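Local coordinates for Sca-family protein (Rickettsia rickettsii, PDB 4LQ8) that is surface cell antigen 4 of a pathogenic rickettsia, represented here by its N-terminal head domain and probably involved in cell adhesion, at residues L92-R95 with D96-E99; V185-D188 with A189-L193; R308-Y311 with K312-M315. All coordinates share one frame; numbering follows the deposited sequence.

Contact 1 of 3, residues L92-R95 with D96-E99; sequences LTDR and DLAE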
ATOM      1  N   LEU A  92      10.047 -21.770  19.383  1.00 51.85           N
ATOM      2  CA  LEU A  92       9.294 -22.973  19.046  1.00 50.25           C
ATOM      3  C   LEU A  92       9.819 -24.122  19.905  1.00 52.09           C
ATOM      4  O   LEU A  92      11.036 -24.295  20.017  1.00 51.14           O
ATOM      5  CB  LEU A  92       9.462 -23.349  17.558  1.00 49.08           C
ATOM      6  CG  LEU A  92       8.481 -22.793  16.523  1.00 51.66           C
ATOM      7  CD1 LEU A  92       8.653 -23.514  15.207  1.00 50.59           C
ATOM      8  CD2 LEU A  92       7.041 -22.926  16.962  1.00 54.20           C
ATOM      9  N   THR A  93       8.913 -24.899  20.503  1.00 49.27           N
ATOM     10  CA  THR A  93       9.292 -26.079  21.300  1.00 50.55           C
ATOM     11  C   THR A  93       9.761 -27.190  20.344  1.00 49.94           C
ATOM     12  O   THR A  93      10.691 -27.921  20.663  1.00 49.43           O
ATOM     13  CB  THR A  93       8.172 -26.512  22.291  1.00 68.03           C
ATOM     14  OG1 THR A  93       6.929 -26.650  21.598  1.00 73.84           O
ATOM     15  CG2 THR A  93       7.995 -25.529  23.449  1.00 67.30           C
ATOM     16  N   ASP A  94       9.159 -27.258  19.140  1.00 43.40           N
ATOM     17  CA  ASP A  94       9.561 -28.222  18.125  1.00 41.84           C
ATOM     18  C   ASP A  94      10.826 -27.684  17.429  1.00 40.98           C
ATOM     19  O   ASP A  94      10.743 -26.853  16.530  1.00 38.29           O
ATOM     20  CB  ASP A  94       8.403 -28.481  17.136  1.00 42.92           C
ATOM     21  CG  ASP A  94       8.623 -29.614  16.158  1.00 46.72           C
ATOM     22  OD1 ASP A  94       9.790 -30.057  16.003  1.00 47.00           O
ATOM     23  OD2 ASP A  94       7.653 -30.000  15.483  1.00 50.63           O
ATOM     24  N   ARG A  95      11.992 -28.133  17.899  1.00 37.38           N
ATOM     25  CA  ARG A  95      13.307 -27.726  17.404  1.00 36.98           C
ATOM     26  C   ARG A  95      13.615 -28.252  16.007  1.00 39.50           C
ATOM     27  O   ARG A  95      14.331 -27.591  15.256  1.00 39.46           O
ATOM     28  CB  ARG A  95      14.432 -28.095  18.406  1.00 37.43           C
ATOM     29  CG  ARG A  95      14.277 -27.492  19.821  1.00 41.33           C
ATOM     30  CD  ARG A  95      13.967 -26.000  19.863  1.00 48.01           C
ATOM     31  NE  ARG A  95      14.884 -25.206  19.036  1.00 45.72           N
ATOM     32  CZ  ARG A  95      14.558 -24.066  18.443  1.00 51.47           C
ATOM     33  NH1 ARG A  95      13.335 -23.560  18.584  1.00 33.45           N
ATOM     34  NH2 ARG A  95      15.441 -23.429  17.687  1.00 36.31           N
ATOM     35  N   ASP A  96      13.086 -29.430  15.665  1.00 34.60           N
ATOM     36  CA  ASP A  96      13.211 -30.029  14.333  1.00 33.38           C
ATOM     37  C   ASP A  96      12.517 -29.117  13.319  1.00 34.72           C
ATOM     38  O   ASP A  96      13.108 -28.794  12.296  1.00 34.05           O
ATOM     39  CB  ASP A  96      12.592 -31.441  14.304  1.00 35.55           C
ATOM     40  CG  ASP A  96      13.294 -32.431  15.216  1.00 47.74           C
ATOM     41  OD1 ASP A  96      14.512 -32.252  15.468  1.00 48.49           O
ATOM     42  OD2 ASP A  96      12.634 -33.389  15.668  1.00 55.32           O
ATOM     43  N   LEU A  97      11.295 -28.653  13.634  1.00 30.72           N
ATOM     44  CA  LEU A  97      10.544 -27.744  12.766  1.00 29.71           C
ATOM     45  C   LEU A  97      11.215 -26.363  12.690  1.00 34.85           C
ATOM     46  O   LEU A  97      11.316 -25.804  11.594  1.00 34.81           O
ATOM     47  CB  LEU A  97       9.076 -27.633  13.215  1.00 29.46           C
ATOM     48  CG  LEU A  97       8.150 -26.685  12.407  1.00 33.02           C
ATOM     49  CD1 LEU A  97       8.088 -27.076  10.923  1.00 32.61           C
ATOM     50  CD2 LEU A  97       6.759 -26.665  13.009  1.00 34.23           C
ATOM     51  N   ALA A  98      11.680 -25.824  13.850  1.00 31.50           N
ATOM     52  CA  ALA A  98      12.362 -24.524  13.940  1.00 30.45           C
ATOM     53  C   ALA A  98      13.593 -24.503  13.046  1.00 33.93           C
ATOM     54  O   ALA A  98      13.782 -23.550  12.290  1.00 33.15           O
ATOM     55  CB  ALA A  98      12.760 -24.233  15.378  1.00 30.71           C
ATOM     56  N   GLU A  99      14.403 -25.578  13.095  1.00 31.70           N
ATOM     57  CA  GLU A  99      15.623 -25.712  12.282  1.00 31.63           C
ATOM     58  C   GLU A  99      15.315 -25.920  10.801  1.00 35.08           C
ATOM     59  O   GLU A  99      16.012 -25.367   9.952  1.00 35.20           O
ATOM     60  CB  GLU A  99      16.542 -26.817  12.840  1.00 33.87           C
ATOM     61  CG  GLU A  99      17.929 -26.884  12.211  1.00 51.02           C
ATOM     62  CD  GLU A  99      18.777 -25.618  12.106  1.00 71.07           C
ATOM     63  OE1 GLU A  99      18.840 -24.833  13.083  1.00 51.60           O
ATOM     64  OE2 GLU A  99      19.401 -25.428  11.037  1.00 64.55           O
TER
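Asp94 and Leu97 meet at the N-cap of helix 95-111, where the chain has just left helix 64-90 and is starting a new helical run. The capping evidence is direct: Leu97 N donates to Asp94 OD1 at 3.1 Å, with an N-H...O angle of 163°. The donor comes from above the carboxylate, 66° out of its plane. Asp94 reaches this place because its CG stands anti to its own backbone N (chi1 -171°), which carries the carboxylate over the first turn. Its other oxygen, OD2, lies 3.6 Å from Leu97 CB, and the two side chains cross at about a right angle. The main chain of the cap residue is used as well, since Ala98 N donates to Asp94 O at 3.0 Å, and Glu99 N to Arg95 O continues the helical pattern one residue on.

The Arg95 side chain can be traced outward. CB lies beside Asp96 N and leads away from the segment 96-99, but successive bends at chi2 and chi3 curl the chain back. CZ then passes over Ala98 CB at 3.6 Å, so the methyl sits under one face of the guanidinium, offset toward its rim. NH1 is the nearest of the group to that methyl, 3.3 Å from Ala98 CB, while NH2 stands 3.6 Å from the same carbon.

On the remaining side of the turn, Leu92 CB packs 4.1 Å from Ala98 CB, a small apolar patch next to the charged group. NH1 also donates to Leu89 O, at the end of helix 64-90, so one nitrogen bridges two carbonyls of the incoming chain and ties the new helix to it. Its second bond runs to Leu92 O at 2.8 Å, in the carbonyl plane, on a lone pair, and within the guanidinium plane.

Contact 2 of 3, residues V185-D188 with A189-L193; sequences VKND and AGDEL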
ATOM      1  N   VAL A 185      -5.937  12.586 -15.195  1.00 34.37           N
ATOM      2  CA  VAL A 185      -4.488  12.384 -15.211  1.00 32.55           C
ATOM      3  C   VAL A 185      -4.028  12.484 -16.672  1.00 39.27           C
ATOM      4  O   VAL A 185      -4.409  11.660 -17.491  1.00 38.59           O
ATOM      5  CB  VAL A 185      -4.094  11.064 -14.511  1.00 32.89           C
ATOM      6  CG1 VAL A 185      -2.603  10.793 -14.669  1.00 32.97           C
ATOM      7  CG2 VAL A 185      -4.486  11.083 -13.029  1.00 30.72           C
ATOM      8  N   LYS A 186      -3.261  13.526 -17.000  1.00 40.20           N
ATOM      9  CA  LYS A 186      -2.819  13.784 -18.366  1.00 43.50           C
ATOM     10  C   LYS A 186      -1.309  13.654 -18.549  1.00 49.88           C
ATOM     11  O   LYS A 186      -0.557  14.092 -17.681  1.00 49.07           O
ATOM     12  CB  LYS A 186      -3.293  15.177 -18.818  1.00 47.74           C
ATOM     13  CG  LYS A 186      -4.785  15.263 -19.075  1.00 61.77           C
ATOM     14  CD  LYS A 186      -5.202  16.638 -19.574  1.00 73.59           C
ATOM     15  CE  LYS A 186      -6.676  16.677 -19.903  1.00 81.95           C
ATOM     16  NZ  LYS A 186      -7.083  17.970 -20.508  1.00 94.97           N
ATOM     17  N   ASN A 187      -0.866  13.092 -19.695  1.00 49.01           N
ATOM     18  CA  ASN A 187       0.566  12.988 -20.010  1.00 50.44           C
ATOM     19  C   ASN A 187       1.156  14.316 -20.512  1.00 58.37           C
ATOM     20  O   ASN A 187       0.434  15.309 -20.639  1.00 58.14           O
ATOM     21  CB  ASN A 187       0.876  11.823 -20.964  1.00 50.40           C
ATOM     22  CG  ASN A 187       0.361  11.912 -22.386  1.00 63.16           C
ATOM     23  OD1 ASN A 187       0.064  12.979 -22.924  1.00 53.99           O
ATOM     24  ND2 ASN A 187       0.287  10.771 -23.048  1.00 58.55           N
ATOM     25  N   ASP A 188       2.467  14.319 -20.814  1.00 59.21           N
ATOM     26  CA  ASP A 188       3.237  15.481 -21.297  1.00 61.60           C
ATOM     27  C   ASP A 188       2.613  16.160 -22.522  1.00 67.17           C
ATOM     28  O   ASP A 188       2.638  17.391 -22.613  1.00 68.79           O
ATOM     29  CB  ASP A 188       4.704  15.094 -21.550  1.00 64.91           C
ATOM     30  CG  ASP A 188       5.473  14.600 -20.319  1.00 79.50           C
ATOM     31  OD1 ASP A 188       4.825  14.065 -19.373  1.00 78.21           O
ATOM     32  OD2 ASP A 188       6.720  14.726 -20.307  1.00 88.74           O
ATOM     33  N   ALA A 189       1.994  15.363 -23.422  1.00 62.46           N
ATOM     34  CA  ALA A 189       1.304  15.837 -24.628  1.00 62.34           C
ATOM     35  C   ALA A 189      -0.113  16.365 -24.340  1.00 63.15           C
ATOM     36  O   ALA A 189      -0.768  16.880 -25.249  1.00 64.67           O
ATOM     37  CB  ALA A 189       1.254  14.723 -25.664  1.00 63.79           C
ATOM     38  N   GLY A 190      -0.576  16.232 -23.092  1.00 55.42           N
ATOM     39  CA  GLY A 190      -1.896  16.698 -22.675  1.00 53.24           C
ATOM     40  C   GLY A 190      -3.023  15.711 -22.914  1.00 54.00           C
ATOM     41  O   GLY A 190      -4.191  16.083 -22.793  1.00 52.65           O
ATOM     42  N   ASP A 191      -2.690  14.443 -23.243  1.00 48.77           N
ATOM     43  CA  ASP A 191      -3.688  13.395 -23.462  1.00 47.83           C
ATOM     44  C   ASP A 191      -3.962  12.657 -22.161  1.00 49.33           C
ATOM     45  O   ASP A 191      -3.043  12.414 -21.372  1.00 48.79           O
ATOM     46  CB  ASP A 191      -3.258  12.419 -24.559  1.00 50.29           C
ATOM     47  CG  ASP A 191      -3.070  13.058 -25.921  1.00 60.49           C
ATOM     48  OD1 ASP A 191      -4.052  13.605 -26.462  1.00 62.64           O
ATOM     49  OD2 ASP A 191      -1.946  12.990 -26.453  1.00 66.90           O
ATOM     50  N   GLU A 192      -5.235  12.329 -21.928  1.00 43.58           N
ATOM     51  CA  GLU A 192      -5.693  11.650 -20.719  1.00 40.69           C
ATOM     52  C   GLU A 192      -5.239  10.173 -20.632  1.00 41.81           C
ATOM     53  O   GLU A 192      -5.601   9.359 -21.481  1.00 41.53           O
ATOM     54  CB  GLU A 192      -7.220  11.782 -20.624  1.00 41.42           C
ATOM     55  CG  GLU A 192      -7.885  10.974 -19.521  1.00 48.65           C
ATOM     56  CD  GLU A 192      -9.400  10.958 -19.575  1.00 56.03           C
ATOM     57  OE1 GLU A 192      -9.993  11.853 -20.221  1.00 51.55           O
ATOM     58  OE2 GLU A 192      -9.998  10.046 -18.962  1.00 37.73           O
ATOM     59  N   LEU A 193      -4.481   9.842 -19.576  1.00 36.89           N
ATOM     60  CA  LEU A 193      -4.040   8.482 -19.265  1.00 36.84           C
ATOM     61  C   LEU A 193      -5.231   7.750 -18.640  1.00 40.12           C
ATOM     62  O   LEU A 193      -5.489   6.591 -18.981  1.00 39.98           O
ATOM     63  CB  LEU A 193      -2.862   8.504 -18.266  1.00 36.34           C
ATOM     64  CG  LEU A 193      -1.472   8.232 -18.823  1.00 41.98           C
ATOM     65  CD1 LEU A 193      -0.992   9.375 -19.624  1.00 44.16           C
ATOM     66  CD2 LEU A 193      -0.482   8.036 -17.720  1.00 43.66           C
TER
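Asn187 and Asp191 face each other through two hydrogen bonds at the end of the hairpin formed by strands 180-186 and 192-201. Asn187 N donates to Asp191 O at 2.8 Å, and Asn187 OD1 accepts from Asp191 N at 3.1 Å, the donor lying 48° above the amide carbonyl plane. A third bond, Gly190 N to Asn187 O at 2.8 Å, closes the type I turn 187-190. With Gly190 at positive phi (86°), this is a type I turn followed by a G1 beta bulge. Asn187 CG lies between its own backbone N and carbonyl carbon (chi1 67°), which turns OD1 into the mouth of the turn; there it also takes a weak bond from Ala189 N at 3.1 Å. ND2 points to another part of the fold and donates to Asp234 O.

Toward the strands, Leu193 N donates to Val185 O at 2.8 Å. Between these bonds Lys186 and Glu192 form an antiparallel non-hydrogen-bonded pair. The extended Lys186 chain runs nearly perpendicular to the 185-188 segment and passes the Gly190 carbonyl, its CD 3.4 Å from Gly190 O. On the other face Leu193 crosses Asn187 at about a right angle, with CD1 3.4 Å from Asn187 CB. Val185 and Leu193 continue this apolar face onto Val36 and Met237.

The chemistry thus divides the Asn187 amide: its oxygen gathers backbone N-H groups within the turn, whereas its nitrogen binds a neighbouring loop, so a single flat group both shapes the hairpin end and fixes it to the rest of the fold.

Contact 3 of 3, residues R308-Y311 with K312-M315; sequences RGKY and KEMM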
ATOM      1  N   ARG A 308     -11.400  -3.798  -0.209  1.00 23.34           N
ATOM      2  CA  ARG A 308     -10.876  -5.158  -0.310  1.00 22.33           C
ATOM      3  C   ARG A 308     -10.941  -5.725  -1.735  1.00 24.75           C
ATOM      4  O   ARG A 308      -9.968  -6.318  -2.204  1.00 24.83           O
ATOM      5  CB  ARG A 308     -11.587  -6.075   0.674  1.00 23.67           C
ATOM      6  CG  ARG A 308     -10.647  -7.158   1.139  1.00 37.33           C
ATOM      7  CD  ARG A 308     -11.209  -8.529   1.040  1.00 52.66           C
ATOM      8  NE  ARG A 308     -10.442  -9.384   1.939  1.00 65.99           N
ATOM      9  CZ  ARG A 308     -10.912 -10.474   2.527  1.00 69.97           C
ATOM     10  NH1 ARG A 308     -12.157 -10.868   2.304  1.00 44.44           N
ATOM     11  NH2 ARG A 308     -10.137 -11.186   3.330  1.00 64.90           N
ATOM     12  N   GLY A 309     -12.066  -5.511  -2.404  1.00 20.32           N
ATOM     13  CA  GLY A 309     -12.266  -5.977  -3.771  1.00 21.37           C
ATOM     14  C   GLY A 309     -11.269  -5.318  -4.704  1.00 25.58           C
ATOM     15  O   GLY A 309     -10.636  -5.993  -5.500  1.00 25.45           O
ATOM     16  N   LYS A 310     -11.077  -4.000  -4.576  1.00 23.84           N
ATOM     17  CA  LYS A 310     -10.105  -3.291  -5.414  1.00 24.02           C
ATOM     18  C   LYS A 310      -8.654  -3.764  -5.105  1.00 27.49           C
ATOM     19  O   LYS A 310      -7.876  -4.027  -6.024  1.00 26.49           O
ATOM     20  CB  LYS A 310     -10.250  -1.764  -5.246  1.00 23.96           C
ATOM     21  CG  LYS A 310      -9.261  -0.939  -6.083  1.00 26.28           C
ATOM     22  CD  LYS A 310      -9.375  -1.191  -7.581  1.00 25.89           C
ATOM     23  CE  LYS A 310     -10.708  -0.729  -8.150  1.00 26.03           C
ATOM     24  NZ  LYS A 310     -10.707  -0.892  -9.624  1.00 29.87           N
ATOM     25  N   TYR A 311      -8.335  -3.917  -3.823  1.00 23.49           N
ATOM     26  CA  TYR A 311      -7.021  -4.366  -3.384  1.00 23.72           C
ATOM     27  C   TYR A 311      -6.690  -5.743  -3.964  1.00 28.92           C
ATOM     28  O   TYR A 311      -5.599  -5.913  -4.504  1.00 28.17           O
ATOM     29  CB  TYR A 311      -6.953  -4.401  -1.858  1.00 24.93           C
ATOM     30  CG  TYR A 311      -5.612  -4.876  -1.345  1.00 28.30           C
ATOM     31  CD1 TYR A 311      -4.496  -4.039  -1.369  1.00 29.59           C
ATOM     32  CD2 TYR A 311      -5.455  -6.161  -0.822  1.00 29.64           C
ATOM     33  CE1 TYR A 311      -3.263  -4.464  -0.877  1.00 31.81           C
ATOM     34  CE2 TYR A 311      -4.227  -6.588  -0.316  1.00 30.75           C
ATOM     35  CZ  TYR A 311      -3.135  -5.738  -0.356  1.00 36.98           C
ATOM     36  OH  TYR A 311      -1.918  -6.137   0.124  1.00 46.31           O
ATOM     37  N   LYS A 312      -7.640  -6.709  -3.884  1.00 26.86           N
ATOM     38  CA  LYS A 312      -7.465  -8.047  -4.464  1.00 27.38           C
ATOM     39  C   LYS A 312      -7.278  -7.994  -5.993  1.00 31.36           C
ATOM     40  O   LYS A 312      -6.431  -8.705  -6.513  1.00 32.45           O
ATOM     41  CB  LYS A 312      -8.637  -8.992  -4.083  1.00 30.34           C
ATOM     42  CG  LYS A 312      -8.801  -9.213  -2.556  1.00 35.45           C
ATOM     43  CD  LYS A 312      -7.596  -9.863  -1.832  1.00 45.47           C
ATOM     44  CE  LYS A 312      -7.713  -9.787  -0.304  1.00 48.81           C
ATOM     45  NZ  LYS A 312      -6.743 -10.681   0.397  1.00 41.34           N
ATOM     46  N   GLU A 313      -8.039  -7.151  -6.704  1.00 27.06           N
ATOM     47  CA  GLU A 313      -7.891  -6.986  -8.164  1.00 27.75           C
ATOM     48  C   GLU A 313      -6.496  -6.428  -8.510  1.00 30.21           C
ATOM     49  O   GLU A 313      -5.872  -6.890  -9.470  1.00 30.02           O
ATOM     50  CB  GLU A 313      -8.918  -5.995  -8.712  1.00 29.41           C
ATOM     51  CG  GLU A 313     -10.255  -6.571  -9.106  1.00 44.00           C
ATOM     52  CD  GLU A 313     -11.293  -5.506  -9.434  1.00 75.16           C
ATOM     53  OE1 GLU A 313     -10.905  -4.391  -9.861  1.00 59.87           O
ATOM     54  OE2 GLU A 313     -12.499  -5.784  -9.242  1.00 79.96           O
ATOM     55  N   MET A 314      -6.029  -5.412  -7.737  1.00 24.14           N
ATOM     56  CA  MET A 314      -4.713  -4.786  -7.930  1.00 22.01           C
ATOM     57  C   MET A 314      -3.620  -5.771  -7.584  1.00 25.34           C
ATOM     58  O   MET A 314      -2.668  -5.890  -8.343  1.00 26.05           O
ATOM     59  CB  MET A 314      -4.581  -3.490  -7.109  1.00 22.60           C
ATOM     60  CG  MET A 314      -5.499  -2.398  -7.593  1.00 24.64           C
ATOM     61  SD  MET A 314      -5.374  -0.906  -6.596  1.00 26.94           S
ATOM     62  CE  MET A 314      -4.052  -0.034  -7.491  1.00 23.90           C
ATOM     63  N   MET A 315      -3.769  -6.516  -6.477  1.00 22.76           N
ATOM     64  CA  MET A 315      -2.790  -7.547  -6.090  1.00 22.58           C
ATOM     65  C   MET A 315      -2.648  -8.585  -7.219  1.00 27.93           C
ATOM     66  O   MET A 315      -1.528  -8.866  -7.642  1.00 28.09           O
ATOM     67  CB  MET A 315      -3.158  -8.215  -4.753  1.00 23.78           C
ATOM     68  CG  MET A 315      -2.663  -7.434  -3.535  1.00 26.69           C
ATOM     69  SD  MET A 315      -0.868  -7.033  -3.508  1.00 29.47           S
ATOM     70  CE  MET A 315      -0.175  -8.700  -3.421  1.00 26.04           C
TER
HETATM   71  O   HOH W   1      -7.240 -10.376   3.226  1.00 51.06           O
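Tyr311 and Met315, one turn apart on helix 308-320, lie side by side and point the same way. Met315 CG sits over one face of the ring, 3.8 Å from the Tyr311 centroid and 20° off the normal, which makes a CH-pi contact. Met315 SD reaches the same ring more obliquely, 4.7 Å from the centroid, a Met-aromatic contact. Tyr311 OH donates to the backbone carbonyl Asp327 O.

Arg308 and Lys312 run at a slant to each other, with Lys312 CE 3.6 Å from Arg308 NE. A water accepts hydrogen bonds from both, at 3.0 Å from Arg308 NH2 and 2.9 Å from Lys312 NZ; Lys312 NZ also salt-bridges Asp327.

The Lys310 chain starts with CG anti to the backbone N (chi1 180°) and then bends at chi2 and chi3, bringing CG to 3.9 Å from Met314 SD and NZ to 3.5 Å from Glu313 OE1, a long salt bridge. The strongest partner of NZ is Phe226 O, and Asp225 gives a second salt bridge.

Met314 packs on strands 258-265 and 271-277, and Tyr311 and Met315 reach Ile276. Asp327 serves both Tyr311 OH and Lys312 NZ, and with the water probably eases the nearness of two positive charges.

In the fold
From the N terminus, contact 1 comes first, closing the short turn from helix 64-90 into helix 95-111 at the far end of the helical part. The chain then passes through further helices before entering the antiparallel sheet, where contact 2 closes the hairpin of strands 180-186 and 192-201. Contact 3 follows late, within helix 308-320, just after strand 306-307. The three are in series and none nest or cross. Contacts 1 and 2 lie on opposite sides of the chain's centre, their own centres 56 Å apart. Contact 3 is more central, its centre 25 Å from that of contact 2 and 36 Å from that of contact 1, and packs against strands 258-265 and 271-277 of the mixed sheet.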